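Local structure of uncharacterized protein (Bacteroides ovatus, 4IRT) at residues P127-Y130 with D136-F139; L151-Y156 with W181-D186; D168-G173 with I191-V196; V219-T224 with Y229-K234. The protein is of unknown function but has a BNR-repeat beta-propeller fold and is a putative neuraminidase, so it may act on sialic-acid-containing glycans. All coordinates share one frame; numbering follows the deposited sequence.

Contact 1: residues P127-Y130 with D136-F139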
# COMPACT_ATOMS: atom_id res chain seq x y z
N PRO A 127 -6.86 7.11 0.79
CA PRO A 127 -6.12 7.83 -0.23
C PRO A 127 -4.81 7.13 -0.60
O PRO A 127 -4.08 6.68 0.30
CB PRO A 127 -5.82 9.18 0.45
CG PRO A 127 -5.74 8.82 1.94
CD PRO A 127 -6.81 7.77 2.12
N GLU A 128 -4.54 7.01 -1.90
CA GLU A 128 -3.31 6.40 -2.42
C GLU A 128 -2.80 7.19 -3.61
O GLU A 128 -3.59 7.51 -4.50
CB GLU A 128 -3.54 4.97 -2.92
CG GLU A 128 -4.23 3.99 -2.00
CD GLU A 128 -4.79 2.77 -2.76
OE1 GLU A 128 -4.24 2.37 -3.80
OE2 GLU A 128 -5.83 2.22 -2.36
N PHE A 129 -1.48 7.45 -3.64
CA PHE A 129 -0.81 8.11 -4.75
C PHE A 129 0.13 7.12 -5.45
O PHE A 129 0.74 6.27 -4.81
CB PHE A 129 0.05 9.27 -4.26
CG PHE A 129 -0.73 10.47 -3.78
CD1 PHE A 129 -1.25 11.39 -4.68
CD2 PHE A 129 -0.88 10.71 -2.42
CE1 PHE A 129 -1.96 12.49 -4.23
CE2 PHE A 129 -1.57 11.81 -1.98
CZ PHE A 129 -2.09 12.72 -2.89
N TYR A 130 0.30 7.30 -6.77
CA TYR A 130 1.27 6.56 -7.57
C TYR A 130 1.84 7.51 -8.60
O TYR A 130 1.10 8.32 -9.19
CB TYR A 130 0.62 5.36 -8.27
CG TYR A 130 -0.14 4.47 -7.32
CD1 TYR A 130 0.50 3.45 -6.64
CD2 TYR A 130 -1.50 4.69 -7.06
CE1 TYR A 130 -0.17 2.65 -5.74
CE2 TYR A 130 -2.18 3.91 -6.14
CZ TYR A 130 -1.52 2.90 -5.48
OH TYR A 130 -2.17 2.12 -4.58
N ASP A 136 3.73 13.23 -13.91
CA ASP A 136 2.32 13.29 -13.52
C ASP A 136 2.08 12.35 -12.32
O ASP A 136 2.91 11.48 -12.03
CB ASP A 136 1.42 12.87 -14.68
CG ASP A 136 1.24 13.98 -15.73
OD1 ASP A 136 1.93 15.02 -15.65
OD2 ASP A 136 0.42 13.77 -16.64
N LEU A 137 0.95 12.51 -11.64
CA LEU A 137 0.58 11.61 -10.55
C LEU A 137 -0.77 10.97 -10.79
O LEU A 137 -1.63 11.53 -11.48
CB LEU A 137 0.54 12.32 -9.20
CG LEU A 137 1.84 12.92 -8.68
CD1 LEU A 137 1.63 13.49 -7.28
CD2 LEU A 137 2.95 11.89 -8.73
N LEU A 138 -0.95 9.79 -10.19
CA LEU A 138 -2.24 9.13 -10.08
C LEU A 138 -2.70 9.19 -8.63
O LEU A 138 -1.89 9.06 -7.72
CB LEU A 138 -2.11 7.66 -10.47
CG LEU A 138 -3.38 7.00 -10.97
CD1 LEU A 138 -3.74 7.46 -12.37
CD2 LEU A 138 -3.21 5.48 -10.93
N PHE A 139 -4.01 9.38 -8.43
CA PHE A 139 -4.60 9.31 -7.11
C PHE A 139 -5.77 8.37 -7.19
O PHE A 139 -6.58 8.45 -8.09
CB PHE A 139 -5.07 10.65 -6.63
CG PHE A 139 -5.59 10.68 -5.20
CD1 PHE A 139 -4.73 10.53 -4.12
CD2 PHE A 139 -6.93 10.94 -4.95
CE1 PHE A 139 -5.20 10.64 -2.81
CE2 PHE A 139 -7.41 11.05 -3.66
CZ PHE A 139 -6.55 10.91 -2.59
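Tyr130 and Leu138 are joined backbone to backbone as an antiparallel hydrogen-bonded pair: Leu138 N reaches Tyr130 O at 2.7 Å, a nearly straight bond, and Tyr130 N reaches Leu138 O at 3.0 Å. The neighbouring non-hydrogen-bonded pair, Phe129 with Phe139, is drawn in by weaker CA-H...O contacts, with Phe139 CA 3.3 Å from Glu128 O. The apolar contacts lie mainly on the phenylalanine side. Phe129 has CG beside its backbone N (chi1 -71°) and Phe139 has CG anti to its own (chi1 -175°), and these different torsions lean the two rings toward each other above one face of the hairpin. Phe139 CD1 comes over the rim of one Phe129 face, 3.4 Å from CE1, with the ring planes at 48°. Pro127 CB presses on Phe139 CZ at 3.6 Å, a rigid ring filling in beside a flat one. On the other face of the sheet, the CB atoms of Tyr130 and Leu138 are 4.2 Å apart. The two strands form the hairpin 124-131/137-143. Its phenylalanines are buried against Trp163 of strand 162-167 and against strand 86-90, while Glu128 and Tyr130 face strand 178-185 of the next sheet.

Contact 2: residues L151-Y156 with W181-D186. With EDO (1,2-ethanediol), chain K.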
# COMPACT_ATOMS: atom_id res chain seq x y z
N LEU A 151 -14.21 2.58 -6.52
CA LEU A 151 -12.85 3.04 -6.83
C LEU A 151 -12.90 4.27 -7.73
O LEU A 151 -13.43 4.21 -8.84
CB LEU A 151 -12.06 1.93 -7.54
CG LEU A 151 -10.57 2.17 -7.79
CD1 LEU A 151 -9.88 0.82 -8.02
CD2 LEU A 151 -10.32 3.11 -8.97
N VAL A 152 -12.31 5.37 -7.27
CA VAL A 152 -12.21 6.58 -8.07
C VAL A 152 -10.74 6.88 -8.33
O VAL A 152 -9.92 6.80 -7.42
CB VAL A 152 -12.87 7.77 -7.36
CG1 VAL A 152 -12.73 9.05 -8.15
CG2 VAL A 152 -14.33 7.44 -7.09
N MSE A 153 -10.45 7.24 -9.58
CA MSE A 153 -9.10 7.42 -10.06
C MSE A 153 -8.97 8.73 -10.81
O MSE A 153 -9.72 9.03 -11.76
CB MSE A 153 -8.72 6.21 -10.92
CG MSE A 153 -7.39 6.36 -11.64
SE MSE A 153 -6.98 4.81 -12.78
CE MSE A 153 -6.80 3.41 -11.43
N ASN A 154 -8.02 9.52 -10.35
CA ASN A 154 -7.70 10.81 -10.93
C ASN A 154 -6.26 10.88 -11.38
O ASN A 154 -5.42 10.10 -10.93
CB ASN A 154 -7.87 11.90 -9.87
CG ASN A 154 -9.28 12.04 -9.37
OD1 ASN A 154 -10.26 11.74 -10.05
ND2 ASN A 154 -9.40 12.54 -8.13
N ARG A 155 -5.97 11.86 -12.23
CA ARG A 155 -4.63 12.12 -12.70
C ARG A 155 -4.26 13.58 -12.52
O ARG A 155 -5.07 14.47 -12.78
CB ARG A 155 -4.46 11.75 -14.18
CG ARG A 155 -3.06 12.03 -14.74
CD ARG A 155 -2.94 11.46 -16.15
NE ARG A 155 -1.72 11.86 -16.87
CZ ARG A 155 -1.48 11.53 -18.14
NH1 ARG A 155 -2.36 10.80 -18.84
NH2 ARG A 155 -0.38 11.95 -18.74
N TYR A 156 -3.03 13.83 -12.08
CA TYR A 156 -2.50 15.18 -11.91
C TYR A 156 -1.57 15.49 -13.06
O TYR A 156 -0.55 14.84 -13.23
CB TYR A 156 -1.72 15.30 -10.62
CG TYR A 156 -1.18 16.70 -10.36
CD1 TYR A 156 -2.04 17.73 -9.99
CD2 TYR A 156 0.17 16.97 -10.47
CE1 TYR A 156 -1.56 19.01 -9.73
CE2 TYR A 156 0.67 18.26 -10.20
CZ TYR A 156 -0.21 19.26 -9.84
OH TYR A 156 0.25 20.52 -9.58
N TRP A 181 -8.74 -3.24 -3.24
CA TRP A 181 -7.74 -3.25 -4.29
C TRP A 181 -6.37 -2.80 -3.82
O TRP A 181 -6.23 -2.24 -2.75
CB TRP A 181 -8.19 -2.34 -5.45
CG TRP A 181 -8.53 -0.93 -5.01
CD1 TRP A 181 -7.69 0.10 -4.81
CD2 TRP A 181 -9.86 -0.43 -4.72
NE1 TRP A 181 -8.39 1.23 -4.38
CE2 TRP A 181 -9.73 0.91 -4.33
CE3 TRP A 181 -11.12 -1.02 -4.73
CZ2 TRP A 181 -10.82 1.68 -3.95
CZ3 TRP A 181 -12.20 -0.27 -4.37
CH2 TRP A 181 -12.05 1.07 -3.97
N GLN A 182 -5.38 -3.03 -4.67
CA GLN A 182 -4.02 -2.48 -4.57
C GLN A 182 -3.45 -2.31 -5.97
O GLN A 182 -3.89 -2.98 -6.92
CB GLN A 182 -3.10 -3.38 -3.70
CG GLN A 182 -3.07 -4.87 -4.11
CD GLN A 182 -4.15 -5.71 -3.48
OE1 GLN A 182 -4.65 -5.41 -2.38
NE2 GLN A 182 -4.55 -6.79 -4.18
N LEU A 183 -2.54 -1.36 -6.11
CA LEU A 183 -1.98 -0.99 -7.40
C LEU A 183 -0.49 -0.82 -7.29
O LEU A 183 0.06 -0.74 -6.19
CB LEU A 183 -2.56 0.33 -7.94
CG LEU A 183 -4.07 0.36 -8.11
CD1 LEU A 183 -4.76 0.85 -6.86
CD2 LEU A 183 -4.53 1.23 -9.25
N TYR A 184 0.13 -0.73 -8.45
CA TYR A 184 1.55 -0.45 -8.58
C TYR A 184 1.81 0.07 -9.97
O TYR A 184 1.24 -0.44 -10.95
CB TYR A 184 2.35 -1.72 -8.35
CG TYR A 184 3.85 -1.54 -8.25
CD1 TYR A 184 4.43 -1.14 -7.05
CD2 TYR A 184 4.69 -1.86 -9.32
CE1 TYR A 184 5.81 -0.99 -6.93
CE2 TYR A 184 6.08 -1.73 -9.21
CZ TYR A 184 6.63 -1.31 -7.97
OH TYR A 184 7.99 -1.17 -7.80
N VAL A 185 2.67 1.08 -10.09
CA VAL A 185 3.05 1.56 -11.42
C VAL A 185 4.46 1.08 -11.67
O VAL A 185 5.37 1.41 -10.89
CB VAL A 185 2.96 3.09 -11.51
CG1 VAL A 185 3.42 3.57 -12.88
CG2 VAL A 185 1.53 3.53 -11.23
N ASP A 186 4.63 0.27 -12.70
CA ASP A 186 5.92 -0.39 -12.90
C ASP A 186 6.94 0.54 -13.53
O ASP A 186 6.68 1.72 -13.78
CB ASP A 186 5.78 -1.74 -13.63
CG ASP A 186 5.37 -1.61 -15.09
OD1 ASP A 186 5.55 -0.53 -15.70
OD2 ASP A 186 4.90 -2.62 -15.66
C1 EDO K . -16.34 -2.02 -6.29
O1 EDO K . -17.46 -1.40 -5.66
C2 EDO K . -15.16 -1.03 -6.34
O2 EDO K . -15.42 0.07 -7.23
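The seam between two successive blades of the beta-propeller is filled here by Leu151 and Met153 from strand 151-157 and by Trp181 and Leu183 from strand 178-185. No hydrogen bond crosses it, because the strands belong to different sheets and meet through side chains from both: the CA atoms of Leu151 and Trp181 are 8.5 Å from each other, those of Met153 and Leu183 11.3 Å.

The main contact is a CH-pi interaction. Leu151 CD1 stands over the centre of the five-membered ring of Trp181, 3.6 Å from its centroid and 12° off the normal, while Leu151 CB covers the six-membered part, 3.7 Å from Trp181 CH2. Trp181 CG takes the crowded position between the backbone N and the carbonyl carbon (chi1 55°), which turns a broad face to the leucine; a branched chain suits that face because methyl and methylene can lie on it together. Farther along, Met153, built as selenomethionine, runs straight to its selenium and then bends (chi3 -65°), bringing CE to 3.8 Å from Leu183 CD2. Such a long, flexible chain can span the wider part of the seam.

At the other end a 1,2-ethanediol, probably from the crystallisation liquor, takes a hydrogen bond of 2.9 Å from Leu151 N to its O2 and rests its C2 3.6 Å from Trp181 CZ3. Glu128 and Tyr130 of strand 124-131 also border Leu183. Apolar, interdigitated side chains between consecutive four-stranded antiparallel sheets are the usual way in which propeller blades are held face to face.

Contact 3: residues D168-G173 with I191-V196. With EDO (1,2-ethanediol), chain K.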
# COMPACT_ATOMS: atom_id res chain seq x y z
N ASP A 168 -14.42 7.01 -13.40
CA ASP A 168 -15.54 7.10 -12.47
C ASP A 168 -16.00 5.73 -12.04
O ASP A 168 -16.39 5.55 -10.90
CB ASP A 168 -16.73 7.79 -13.18
CG ASP A 168 -16.55 9.27 -13.30
OD1 ASP A 168 -16.39 9.90 -12.24
OD2 ASP A 168 -16.57 9.82 -14.44
N ILE A 169 -16.08 4.80 -12.99
CA ILE A 169 -16.37 3.41 -12.64
C ILE A 169 -15.46 2.42 -13.37
O ILE A 169 -15.63 2.13 -14.57
CB ILE A 169 -17.85 3.04 -12.87
CG1 ILE A 169 -18.79 4.14 -12.34
CG2 ILE A 169 -18.14 1.72 -12.18
CD1 ILE A 169 -20.25 3.76 -12.38
N LEU A 170 -14.51 1.88 -12.61
CA LEU A 170 -13.54 0.95 -13.12
C LEU A 170 -13.88 -0.47 -12.69
O LEU A 170 -13.87 -1.37 -13.52
CB LEU A 170 -12.15 1.35 -12.60
CG LEU A 170 -10.98 0.51 -13.06
CD1 LEU A 170 -10.96 0.34 -14.58
CD2 LEU A 170 -9.69 1.17 -12.59
N ILE A 171 -14.19 -0.64 -11.39
CA ILE A 171 -14.61 -1.92 -10.84
C ILE A 171 -16.05 -1.75 -10.38
O ILE A 171 -16.37 -0.83 -9.63
CB ILE A 171 -13.73 -2.37 -9.67
CG1 ILE A 171 -12.26 -2.48 -10.07
CG2 ILE A 171 -14.17 -3.72 -9.14
CD1 ILE A 171 -11.34 -2.71 -8.87
N ASP A 172 -16.93 -2.62 -10.89
CA ASP A 172 -18.36 -2.52 -10.66
C ASP A 172 -18.80 -3.63 -9.73
O ASP A 172 -18.76 -4.80 -10.10
CB ASP A 172 -19.09 -2.62 -12.02
CG ASP A 172 -20.57 -2.28 -11.93
OD1 ASP A 172 -21.10 -1.97 -10.83
OD2 ASP A 172 -21.21 -2.33 -13.01
N GLY A 173 -19.23 -3.24 -8.53
CA GLY A 173 -19.81 -4.15 -7.55
C GLY A 173 -21.27 -4.44 -7.79
O GLY A 173 -21.87 -5.21 -7.04
N ILE A 191 0.26 0.78 -15.26
CA ILE A 191 -0.48 0.75 -14.00
C ILE A 191 -1.04 -0.65 -13.83
O ILE A 191 -1.83 -1.11 -14.68
CB ILE A 191 -1.67 1.74 -14.00
CG1 ILE A 191 -1.20 3.17 -14.30
CG2 ILE A 191 -2.42 1.65 -12.68
CD1 ILE A 191 -2.34 4.11 -14.62
N HIS A 192 -0.66 -1.30 -12.73
CA HIS A 192 -1.19 -2.60 -12.38
C HIS A 192 -2.25 -2.45 -11.32
O HIS A 192 -2.12 -1.62 -10.43
CB HIS A 192 -0.06 -3.51 -11.86
CG HIS A 192 1.03 -3.74 -12.86
ND1 HIS A 192 1.05 -4.84 -13.68
CD2 HIS A 192 2.11 -3.00 -13.19
CE1 HIS A 192 2.09 -4.77 -14.49
NE2 HIS A 192 2.77 -3.67 -14.20
N LEU A 193 -3.27 -3.30 -11.39
CA LEU A 193 -4.38 -3.29 -10.42
C LEU A 193 -4.81 -4.70 -10.10
O LEU A 193 -5.08 -5.49 -11.01
CB LEU A 193 -5.56 -2.54 -11.06
CG LEU A 193 -6.93 -2.61 -10.38
CD1 LEU A 193 -6.94 -1.92 -9.05
CD2 LEU A 193 -7.96 -1.98 -11.30
N SER A 194 -4.90 -5.03 -8.82
CA SER A 194 -5.49 -6.30 -8.37
C SER A 194 -6.44 -6.05 -7.20
O SER A 194 -6.36 -4.99 -6.52
CB SER A 194 -4.42 -7.32 -7.98
OG SER A 194 -3.55 -6.81 -7.00
N TRP A 195 -7.34 -7.01 -6.97
CA TRP A 195 -8.36 -6.86 -5.94
C TRP A 195 -8.97 -8.18 -5.55
O TRP A 195 -8.82 -9.15 -6.27
CB TRP A 195 -9.46 -5.89 -6.39
CG TRP A 195 -10.35 -6.33 -7.49
CD1 TRP A 195 -11.63 -6.88 -7.35
CD2 TRP A 195 -10.13 -6.19 -8.90
NE1 TRP A 195 -12.18 -7.10 -8.58
CE2 TRP A 195 -11.29 -6.68 -9.55
CE3 TRP A 195 -9.06 -5.74 -9.69
CZ2 TRP A 195 -11.40 -6.76 -10.95
CZ3 TRP A 195 -9.17 -5.79 -11.10
CH2 TRP A 195 -10.33 -6.29 -11.70
N VAL A 196 -9.64 -8.17 -4.41
CA VAL A 196 -10.49 -9.28 -3.97
C VAL A 196 -11.91 -8.73 -3.92
O VAL A 196 -12.13 -7.51 -3.76
CB VAL A 196 -10.10 -9.82 -2.57
CG1 VAL A 196 -8.60 -10.17 -2.55
CG2 VAL A 196 -10.46 -8.84 -1.47
C1 EDO K . -16.34 -2.02 -6.29
O1 EDO K . -17.46 -1.40 -5.66
C2 EDO K . -15.16 -1.03 -6.34
O2 EDO K . -15.42 0.07 -7.23
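The carbonyl oxygen of Ile171, whose side chain packs on Trp195, accepts a hydrogen bond of 2.7 Å from O2 of a 1,2-ethanediol that probably came from the crystallisation liquor. The diol is also bonded to Gly149 O and to the strand 151-157, so it bridges loop and blade, and its C1 lies 4.0 Å from Ile171 CG2.

Across the contact everything is apolar. Ile171 carries CG1 beside its backbone N (chi1 -58°) and extends from there, which sends CD1 over one face of the Trp195 indole, displaced toward the rim and 3.7 Å from CD2. The approach is a CH-pi contact, 4.0 Å from the centroid of the five-membered ring and 22° off its normal. Isoleucine and tryptophan slide past each other in opposite directions, and the second branch, CG2, comes to 4.0 Å from Trp195 NE1.

Residues 168-173 belong to the connection that leaves strand 162-167, the last strand of one propeller blade, and leads to strand 178-185, the first of the next; they lie over strand 191-198 of that next blade. Beside the indole, Leu170 and Leu193 meet tip to tip, CD2 to CD2 at 3.8 Å, and Leu193 CD2 is also 4.2 Å from Ile171 CD1, so that the one methyl of Leu193 touches both loop residues. An alanine in place of Trp195 would remove the indole face and would probably leave Ile171 CD1 without its support and a gap beneath the loop. The indole is itself flanked by Trp197, edge-to-face, and by Ile233, while Leu193 continues onto Leu151, Trp181 and Leu183.

Contact 4: residues V219-T224 with Y229-K234. With EDO (1,2-ethanediol), chain M.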
# COMPACT_ATOMS: atom_id res chain seq x y z
N VAL A 219 -6.71 5.01 -19.09
CA VAL A 219 -7.85 5.20 -19.99
C VAL A 219 -8.45 3.84 -20.40
O VAL A 219 -9.69 3.62 -20.32
CB VAL A 219 -7.44 6.05 -21.23
CG1 VAL A 219 -8.60 6.21 -22.23
CG2 VAL A 219 -6.92 7.43 -20.80
N THR A 220 -7.60 2.92 -20.83
CA THR A 220 -8.04 1.57 -21.21
C THR A 220 -7.28 0.51 -20.43
O THR A 220 -6.14 0.74 -20.00
CB THR A 220 -7.89 1.30 -22.71
OG1 THR A 220 -6.50 1.35 -23.09
CG2 THR A 220 -8.68 2.32 -23.53
N TRP A 221 -7.91 -0.65 -20.29
CA TRP A 221 -7.45 -1.69 -19.37
C TRP A 221 -7.43 -3.05 -20.07
O TRP A 221 -8.31 -3.32 -20.88
CB TRP A 221 -8.36 -1.73 -18.14
CG TRP A 221 -8.15 -0.50 -17.30
CD1 TRP A 221 -8.75 0.73 -17.46
CD2 TRP A 221 -7.22 -0.36 -16.22
NE1 TRP A 221 -8.24 1.63 -16.56
CE2 TRP A 221 -7.32 0.99 -15.76
CE3 TRP A 221 -6.32 -1.23 -15.58
CZ2 TRP A 221 -6.56 1.47 -14.70
CZ3 TRP A 221 -5.58 -0.76 -14.52
CH2 TRP A 221 -5.72 0.59 -14.07
N TYR A 222 -6.41 -3.86 -19.76
CA TYR A 222 -6.14 -5.15 -20.41
C TYR A 222 -6.00 -6.31 -19.44
O TYR A 222 -5.65 -6.12 -18.29
CB TYR A 222 -4.86 -5.05 -21.26
CG TYR A 222 -5.10 -4.25 -22.54
CD1 TYR A 222 -5.11 -2.86 -22.53
CD2 TYR A 222 -5.37 -4.91 -23.75
CE1 TYR A 222 -5.36 -2.14 -23.69
CE2 TYR A 222 -5.59 -4.19 -24.92
CZ TYR A 222 -5.60 -2.81 -24.89
OH TYR A 222 -5.87 -2.08 -26.03
N LYS A 223 -6.26 -7.51 -19.95
CA LYS A 223 -5.92 -8.73 -19.26
C LYS A 223 -4.51 -9.13 -19.68
O LYS A 223 -4.01 -8.66 -20.70
CB LYS A 223 -6.90 -9.84 -19.64
CG LYS A 223 -8.36 -9.52 -19.31
CD LYS A 223 -9.23 -10.76 -19.44
CE LYS A 223 -10.68 -10.47 -19.08
NZ LYS A 223 -11.54 -11.68 -18.92
N THR A 224 -3.88 -10.00 -18.90
CA THR A 224 -2.55 -10.52 -19.22
C THR A 224 -2.53 -11.23 -20.57
O THR A 224 -1.50 -11.24 -21.28
CB THR A 224 -2.05 -11.55 -18.19
OG1 THR A 224 -2.98 -12.63 -18.12
CG2 THR A 224 -1.83 -10.92 -16.80
N TYR A 229 -10.35 -5.00 -21.84
CA TYR A 229 -11.61 -5.02 -21.09
C TYR A 229 -12.68 -4.08 -21.66
O TYR A 229 -12.40 -2.94 -22.07
CB TYR A 229 -11.37 -4.55 -19.65
CG TYR A 229 -10.82 -5.57 -18.70
CD1 TYR A 229 -11.65 -6.52 -18.13
CD2 TYR A 229 -9.51 -5.49 -18.24
CE1 TYR A 229 -11.18 -7.41 -17.20
CE2 TYR A 229 -9.02 -6.40 -17.30
CZ TYR A 229 -9.86 -7.34 -16.76
OH TYR A 229 -9.41 -8.25 -15.82
N GLU A 230 -13.92 -4.57 -21.67
CA GLU A 230 -15.06 -3.68 -21.78
C GLU A 230 -15.35 -3.22 -20.36
O GLU A 230 -15.57 -4.06 -19.47
CB GLU A 230 -16.24 -4.41 -22.39
CG GLU A 230 -15.88 -4.96 -23.77
CD GLU A 230 -17.07 -5.23 -24.67
OE1 GLU A 230 -18.00 -4.38 -24.72
OE2 GLU A 230 -17.07 -6.28 -25.34
N LEU A 231 -15.31 -1.92 -20.12
CA LEU A 231 -15.49 -1.38 -18.78
C LEU A 231 -16.98 -1.19 -18.46
O LEU A 231 -17.79 -0.96 -19.35
CB LEU A 231 -14.73 -0.04 -18.60
CG LEU A 231 -13.24 -0.12 -18.91
CD1 LEU A 231 -12.63 1.27 -18.96
CD2 LEU A 231 -12.51 -1.00 -17.89
N PRO A 232 -17.34 -1.25 -17.17
CA PRO A 232 -16.48 -1.49 -16.03
C PRO A 232 -16.23 -2.98 -15.82
O PRO A 232 -16.88 -3.84 -16.47
CB PRO A 232 -17.30 -0.91 -14.87
CG PRO A 232 -18.72 -1.08 -15.29
CD PRO A 232 -18.71 -0.86 -16.77
N ILE A 233 -15.30 -3.29 -14.93
CA ILE A 233 -14.95 -4.69 -14.70
C ILE A 233 -15.82 -5.22 -13.59
O ILE A 233 -15.80 -4.69 -12.47
CB ILE A 233 -13.46 -4.87 -14.35
CG1 ILE A 233 -12.58 -4.15 -15.38
CG2 ILE A 233 -13.13 -6.36 -14.30
CD1 ILE A 233 -11.09 -4.13 -15.03
N LYS A 234 -16.54 -6.30 -13.89
CA LYS A 234 -17.48 -6.95 -12.99
C LYS A 234 -17.02 -8.37 -12.64
O LYS A 234 -16.07 -8.89 -13.24
CB LYS A 234 -18.83 -7.14 -13.69
CG LYS A 234 -19.49 -5.90 -14.28
CD LYS A 234 -20.81 -6.27 -14.98
CE LYS A 234 -20.59 -7.03 -16.29
NZ LYS A 234 -21.57 -8.15 -16.51
C1 EDO M . -1.75 -7.29 -22.53
O1 EDO M . -1.85 -6.80 -21.17
C2 EDO M . -0.33 -7.26 -23.07
O2 EDO M . 0.52 -8.07 -22.25
O HOH W 1 -10.49 -0.75 -21.53
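Tyr229 lies between two side chains, with Lys223 over one face of its ring and Ile233 CD1 over the centre of the opposite face, 3.6 Å above the plane. Lys223 runs extended beyond CG and crosses the ring at about a right angle: CG sits 4.0 Å from the centroid, 24° off the normal, and CE comes to 3.6 Å from Tyr229 CE1. A lysine suits this partly exposed position because its methylenes cover the ring while NZ goes on to bond Asn237 O. Tyr229 CG stands beside the backbone N (chi1 -81°), directing the ring inward so that OH meets Tyr211 O and Glu239 N. A phenylalanine in place of Tyr229 would keep the ring but would probably leave those two backbone groups without their common hydroxyl partner.

The backbones are tied by Tyr229 N to Trp221 O at 2.8 Å, and a water bridges Trp221 N, 2.9 Å away, to Tyr229 O. Trp221 CB packs 3.9 Å from Tyr229 CD2, and Leu231 CD2 lies 4.2 Å from Trp221 CD1, on an indole whose NE1 is bonded to Gly218 O. Ser214, Asp216, Gly218, Thr220 and Trp221 spell the Asp-box (BNR) motif, with Ser214 OG bonded to Thr220 O and Asp216 OD2 to Thr220 OG1; in sialidase-like propellers this motif sits, as here, in the connection between the third and fourth strands of a blade.

How the contacts relate
Contacts 1, 2 and 3 are buried, whereas contact 4, farthest from the chain's centre, is only partly so. Contact 1 lies within one blade and is the only one with strand pairing; contacts 2 and 3 join that blade and its connection to the next through methyl groups on indole faces. They share a diol and the adjacent strands 178-185 and 191-198, where Tyr184 O lies 2.7 Å from His192 N, probably hydrogen-bonded. Contact 4 adds water and lysine chemistry suited to the outer rim, yet its Trp221 reaches Met153 and Leu170. Backbone bonds between Ile233 and both Leu170 and Asp172 tie it to contact 3, and the salt bridge Asp136-Arg155 ties contact 1 to contact 2.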